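Local coordinates for protein 2-keto-3-deoxy-D-arabinonate dehydratase (Sulfolobus solfataricus, PDB 2Q18) that catalyses the dehydration of 2-dehydro-3-deoxy-D-arabinonate to 2,5-dioxopentanoate, a magnesium- or calcium-dependent step in the oxidation of pentoses toward 2-oxoglutarate, at residues L56-F60 against G126-A130; F219-V224 against I258-K264. All blocks are in the same frame, centred on the assembly; numbering follows the deposited sequence.

The two contacts illustrate how a magnesium-dependent enzyme of the FAH family joins its parts at different removes from the active site. Contact 1 ties the end of helix 53-59 to the turn between strands 124-125 and 131-133 and lies away from the annotated substrate and metal sites. Contact 2 packs strand 217-225, outermost in its sheet within the chain, against the loop that follows the substrate-binding T256; the side chain of I258 is about 4 Å from that of T256, and that of P260 about 7 Å from that of the magnesium ligand E143. The contact centres are 22 Å apart, with nearest atoms about 15 Å apart, and the two follow one another along the chain.

Contact 1. Residues L56-F60 against G126-A130; sequences LLKSF and GHGEA
Two rings meet in a T-shaped stack: the edge of the F60 ring points at the face of the H127 imidazole, with centroids 4.9 Å apart and planes at 79°. One face of the F60 ring receives G128, whose CA sits over its centre, 3.5 Å from the ring centroid, in a CH-pi contact. At the edge of the imidazole, in its plane, lies the backbone carbonyl of L57. H127 NE2 donates to L57 O across 2.7 Å with an almost straight N-H...O angle of 171°, and it arrives in the carbonyl plane on a lone pair. H127 CG is anti to the backbone N (chi1 -170°), a setting that carries the ring out from its turn to the last turn of the helix. F60, the first residue beyond helix 53-59 and one with positive phi, brings its ring back over the loop.

The loop is a type II beta turn from G126 to E129, closed by E129 N to G126 O at 3.1 Å. G128 has the positive phi that favours glycine, and a CB there would run into F60 CG. The carboxylate of E129 accepts from G126 N at OE1, from above its plane, while OE2 forms a salt bridge with R66.

The imidazole is thus held at both nitrogens, since H127 ND1 accepts from the backbone N of I283, in strand 280-288. One nitrogen donating and the other accepting fixes the ring's rotation and is consistent with a neutral imidazole protonated at NE2, a buried polar ring that links the end of helix 53-59 to strand 280-288.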
loop_
_atom_site.group_PDB
_atom_site.type_symbol
_atom_site.label_atom_id
_atom_site.label_comp_id
_atom_site.label_asym_id
_atom_site.label_seq_id
_atom_site.Cartn_x
_atom_site.Cartn_y
_atom_site.Cartn_z
ATOM N N LEU A 56 -32.552 0.450 -5.257
ATOM C CA LEU A 56 -31.586 0.409 -4.151
ATOM C C LEU A 56 -32.118 1.131 -2.920
ATOM O O LEU A 56 -31.960 0.646 -1.804
ATOM C CB LEU A 56 -30.231 1.009 -4.556
ATOM C CG LEU A 56 -29.239 0.146 -5.339
ATOM C CD1 LEU A 56 -28.022 0.986 -5.726
ATOM C CD2 LEU A 56 -28.808 -1.090 -4.548
ATOM N N LEU A 57 -32.744 2.284 -3.130
ATOM C CA LEU A 57 -33.370 3.040 -2.043
ATOM C C LEU A 57 -34.440 2.226 -1.313
ATOM O O LEU A 57 -34.509 2.251 -0.081
ATOM C CB LEU A 57 -33.981 4.345 -2.567
ATOM C CG LEU A 57 -33.066 5.434 -3.139
ATOM C CD1 LEU A 57 -33.902 6.601 -3.630
ATOM C CD2 LEU A 57 -32.024 5.904 -2.120
ATOM N N LYS A 58 -35.253 1.495 -2.076
ATOM C CA LYS A 58 -36.390 0.751 -1.520
ATOM C C LYS A 58 -36.007 -0.628 -0.999
ATOM O O LYS A 58 -36.451 -1.034 0.076
ATOM C CB LYS A 58 -37.505 0.616 -2.563
ATOM C CG LYS A 58 -38.209 1.920 -2.889
ATOM C CD LYS A 58 -38.954 1.834 -4.217
ATOM C CE LYS A 58 -39.460 3.211 -4.638
ATOM N NZ LYS A 58 -39.851 3.274 -6.080
ATOM N N SER A 59 -35.185 -1.339 -1.764
ATOM C CA SER A 59 -34.860 -2.734 -1.472
ATOM C C SER A 59 -33.459 -2.964 -0.888
ATOM O O SER A 59 -33.134 -4.087 -0.492
ATOM C CB SER A 59 -35.063 -3.590 -2.725
ATOM O OG SER A 59 -36.387 -3.454 -3.213
ATOM N N PHE A 60 -32.643 -1.903 -0.843
ATOM C CA PHE A 60 -31.306 -1.907 -0.203
ATOM C C PHE A 60 -30.238 -2.703 -0.963
ATOM O O PHE A 60 -29.111 -2.224 -1.152
ATOM C CB PHE A 60 -31.346 -2.370 1.268
ATOM C CG PHE A 60 -32.393 -1.681 2.119
ATOM C CD1 PHE A 60 -32.886 -0.419 1.790
ATOM C CD2 PHE A 60 -32.857 -2.294 3.275
ATOM C CE1 PHE A 60 -33.842 0.202 2.586
ATOM C CE2 PHE A 60 -33.811 -1.673 4.082
ATOM C CZ PHE A 60 -34.303 -0.428 3.735
ATOM N N GLY A 126 -25.320 2.879 7.565
ATOM C CA GLY A 126 -25.989 3.554 6.465
ATOM C C GLY A 126 -27.419 3.093 6.241
ATOM O O GLY A 126 -27.984 2.345 7.044
ATOM N N HIS A 127 -27.998 3.582 5.150
ATOM C CA HIS A 127 -29.330 3.202 4.695
ATOM C C HIS A 127 -29.479 1.682 4.637
ATOM O O HIS A 127 -28.653 0.990 4.040
ATOM C CB HIS A 127 -29.573 3.826 3.320
ATOM C CG HIS A 127 -30.986 3.725 2.837
ATOM N ND1 HIS A 127 -32.044 4.319 3.491
ATOM C CD2 HIS A 127 -31.510 3.126 1.740
ATOM C CE1 HIS A 127 -33.161 4.075 2.828
ATOM N NE2 HIS A 127 -32.863 3.357 1.759
ATOM N N GLY A 128 -30.516 1.168 5.294
ATOM C CA GLY A 128 -30.830 -0.261 5.251
ATOM C C GLY A 128 -30.075 -1.109 6.257
ATOM O O GLY A 128 -30.301 -2.316 6.350
ATOM N N GLU A 129 -29.176 -0.480 7.011
ATOM C CA GLU A 129 -28.396 -1.184 8.024
ATOM C C GLU A 129 -28.967 -0.854 9.395
ATOM O O GLU A 129 -29.682 0.134 9.548
ATOM C CB GLU A 129 -26.912 -0.794 7.923
ATOM C CG GLU A 129 -26.347 -0.953 6.501
ATOM C CD GLU A 129 -24.909 -0.456 6.339
ATOM O OE1 GLU A 129 -24.438 0.348 7.177
ATOM O OE2 GLU A 129 -24.256 -0.869 5.353
ATOM N N ALA A 130 -28.652 -1.673 10.390
ATOM C CA ALA A 130 -29.244 -1.518 11.714
ATOM C C ALA A 130 -28.529 -0.501 12.604
ATOM O O ALA A 130 -27.299 -0.540 12.746
ATOM C CB ALA A 130 -29.319 -2.872 12.420
#

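Contact 2. Residues F219-V224 against I258-K264; sequences FFEGSV and IVPGRDK
F220 and I258 meet at the apolar centre, where a beta-strand with a classic bulge packs against an irregular loop of the FAH-family fold. Strand 217-225 is an outermost strand of its sheet within the chain, and F219 and F220 at the bulge both face I212 of the neighbouring strand. I258 CG2 touches the rim of the F220 ring at CE2, 3.7 Å away, near the ring plane. P260 instead lies over the face: its CG stands 3.8 Å from the ring centroid, only 8° off the normal, as a CH-pi contact. With CG anti to the backbone N (chi1 174°), the F220 ring reaches out from the strand to the proline. With a serine in place of F220 the ring is gone, and P260 CG and I258 CG2 would probably be left facing a gap between strand and loop.

Farther along the strand, the I258 and V224 side chains run alongside in opposite senses, CG1 to CG1 at 3.8 Å, while I258 CD1 lies against the G222 carbonyl. A side chain at G222 would press on I258 CG2 and clash with the F220 ring. The same I258 binds T256 OG1 through its backbone N, so the strand's packing partner adjoins a substrate-binding residue.

Outward, the type I turn from G261 to K264 brings K264 over the F219 ring, with CD 3.9 Å from the centroid, offset toward the rim; D263 O meets that ring at its edge. The lysine chain bends twice, at chi2 and chi4, folding back to the strand until NZ makes a weak 3.3 Å hydrogen bond to F219 O.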
loop_
_atom_site.group_PDB
_atom_site.type_symbol
_atom_site.label_atom_id
_atom_site.label_comp_id
_atom_site.label_asym_id
_atom_site.label_seq_id
_atom_site.Cartn_x
_atom_site.Cartn_y
_atom_site.Cartn_z
ATOM N N PHE A 219 -45.765 4.047 15.054
ATOM C CA PHE A 219 -45.679 4.174 16.503
ATOM C C PHE A 219 -45.380 5.615 16.920
ATOM O O PHE A 219 -45.746 6.045 18.017
ATOM C CB PHE A 219 -44.618 3.202 17.020
ATOM C CG PHE A 219 -44.425 3.225 18.509
ATOM C CD1 PHE A 219 -43.210 3.627 19.052
ATOM C CD2 PHE A 219 -45.445 2.822 19.370
ATOM C CE1 PHE A 219 -43.016 3.639 20.428
ATOM C CE2 PHE A 219 -45.262 2.832 20.749
ATOM C CZ PHE A 219 -44.045 3.240 21.279
ATOM N N PHE A 220 -44.713 6.352 16.038
ATOM C CA PHE A 220 -44.489 7.784 16.217
ATOM C C PHE A 220 -44.308 8.448 14.862
ATOM O O PHE A 220 -43.674 7.887 13.968
ATOM C CB PHE A 220 -43.261 8.072 17.101
ATOM C CG PHE A 220 -42.926 9.541 17.195
ATOM C CD1 PHE A 220 -43.481 10.331 18.199
ATOM C CD2 PHE A 220 -42.095 10.144 16.253
ATOM C CE1 PHE A 220 -43.202 11.695 18.272
ATOM C CE2 PHE A 220 -41.814 11.506 16.316
ATOM C CZ PHE A 220 -42.364 12.282 17.331
ATOM N N GLU A 221 -44.874 9.641 14.714
ATOM C CA GLU A 221 -44.601 10.484 13.560
ATOM C C GLU A 221 -44.575 11.950 13.975
ATOM O O GLU A 221 -45.423 12.403 14.746
ATOM C CB GLU A 221 -45.615 10.252 12.438
ATOM C CG GLU A 221 -45.315 11.042 11.166
ATOM C CD GLU A 221 -46.089 10.553 9.951
ATOM O OE1 GLU A 221 -46.845 9.563 10.066
ATOM O OE2 GLU A 221 -45.936 11.164 8.872
ATOM N N GLY A 222 -43.590 12.679 13.464
ATOM C CA GLY A 222 -43.435 14.095 13.767
ATOM C C GLY A 222 -42.574 14.769 12.722
ATOM O O GLY A 222 -41.699 14.137 12.119
ATOM N N SER A 223 -42.823 16.053 12.500
ATOM C CA SER A 223 -42.057 16.818 11.533
ATOM C C SER A 223 -41.703 18.213 12.047
ATOM O O SER A 223 -42.358 18.744 12.947
ATOM C CB SER A 223 -42.804 16.908 10.200
ATOM O OG SER A 223 -43.972 17.696 10.331
ATOM N N VAL A 224 -40.648 18.781 11.470
ATOM C CA VAL A 224 -40.236 20.153 11.734
ATOM C C VAL A 224 -39.543 20.691 10.482
ATOM O O VAL A 224 -38.956 19.924 9.706
ATOM C CB VAL A 224 -39.316 20.256 12.989
ATOM C CG1 VAL A 224 -37.910 19.697 12.704
ATOM C CG2 VAL A 224 -39.240 21.693 13.496
ATOM N N ILE A 258 -37.284 17.310 16.652
ATOM C CA ILE A 258 -38.277 16.240 16.778
ATOM C C ILE A 258 -37.883 15.297 17.910
ATOM O O ILE A 258 -36.901 14.547 17.812
ATOM C CB ILE A 258 -38.498 15.465 15.450
ATOM C CG1 ILE A 258 -38.874 16.429 14.323
ATOM C CG2 ILE A 258 -39.589 14.395 15.622
ATOM C CD1 ILE A 258 -38.653 15.881 12.923
ATOM N N VAL A 259 -38.651 15.361 18.994
ATOM C CA VAL A 259 -38.348 14.616 20.206
ATOM C C VAL A 259 -39.579 13.813 20.648
ATOM O O VAL A 259 -40.502 14.372 21.248
ATOM C CB VAL A 259 -37.886 15.559 21.360
ATOM C CG1 VAL A 259 -37.480 14.757 22.586
ATOM C CG2 VAL A 259 -36.732 16.461 20.912
ATOM N N PRO A 260 -39.604 12.501 20.335
ATOM C CA PRO A 260 -40.666 11.622 20.835
ATOM C C PRO A 260 -40.737 11.612 22.363
ATOM O O PRO A 260 -39.775 12.008 23.038
ATOM C CB PRO A 260 -40.251 10.243 20.311
ATOM C CG PRO A 260 -39.412 10.531 19.112
ATOM C CD PRO A 260 -38.657 11.773 19.470
ATOM N N GLY A 261 -41.874 11.166 22.895
ATOM C CA GLY A 261 -42.105 11.152 24.332
ATOM C C GLY A 261 -41.345 10.062 25.057
ATOM O O GLY A 261 -40.665 9.243 24.433
ATOM N N ARG A 262 -41.482 10.047 26.381
ATOM C CA ARG A 262 -40.772 9.100 27.240
ATOM C C ARG A 262 -41.226 7.651 27.050
ATOM O O ARG A 262 -40.504 6.718 27.414
ATOM C CB ARG A 262 -40.901 9.513 28.710
ATOM C CG ARG A 262 -39.791 8.969 29.609
ATOM C CD ARG A 262 -39.751 9.693 30.950
ATOM N NE ARG A 262 -39.441 11.115 30.800
ATOM C CZ ARG A 262 -39.438 11.999 31.795
ATOM N NH1 ARG A 262 -39.144 13.270 31.547
ATOM N NH2 ARG A 262 -39.728 11.622 33.037
ATOM N N ASP A 263 -42.417 7.466 26.484
ATOM C CA ASP A 263 -42.945 6.127 26.209
ATOM C C ASP A 263 -42.602 5.640 24.793
ATOM O O ASP A 263 -42.957 4.520 24.408
ATOM C CB ASP A 263 -44.464 6.080 26.454
ATOM C CG ASP A 263 -45.244 7.048 25.568
ATOM O OD1 ASP A 263 -44.651 8.018 25.040
ATOM O OD2 ASP A 263 -46.466 6.842 25.408
ATOM N N LYS A 264 -41.898 6.480 24.034
ATOM C CA LYS A 264 -41.600 6.202 22.626
ATOM C C LYS A 264 -40.194 5.640 22.389
ATOM O O LYS A 264 -39.654 5.732 21.283
ATOM C CB LYS A 264 -41.855 7.446 21.763
ATOM C CG LYS A 264 -43.309 7.935 21.759
ATOM C CD LYS A 264 -44.271 6.852 21.267
ATOM C CE LYS A 264 -45.728 7.272 21.387
ATOM N NZ LYS A 264 -46.098 8.302 20.382
#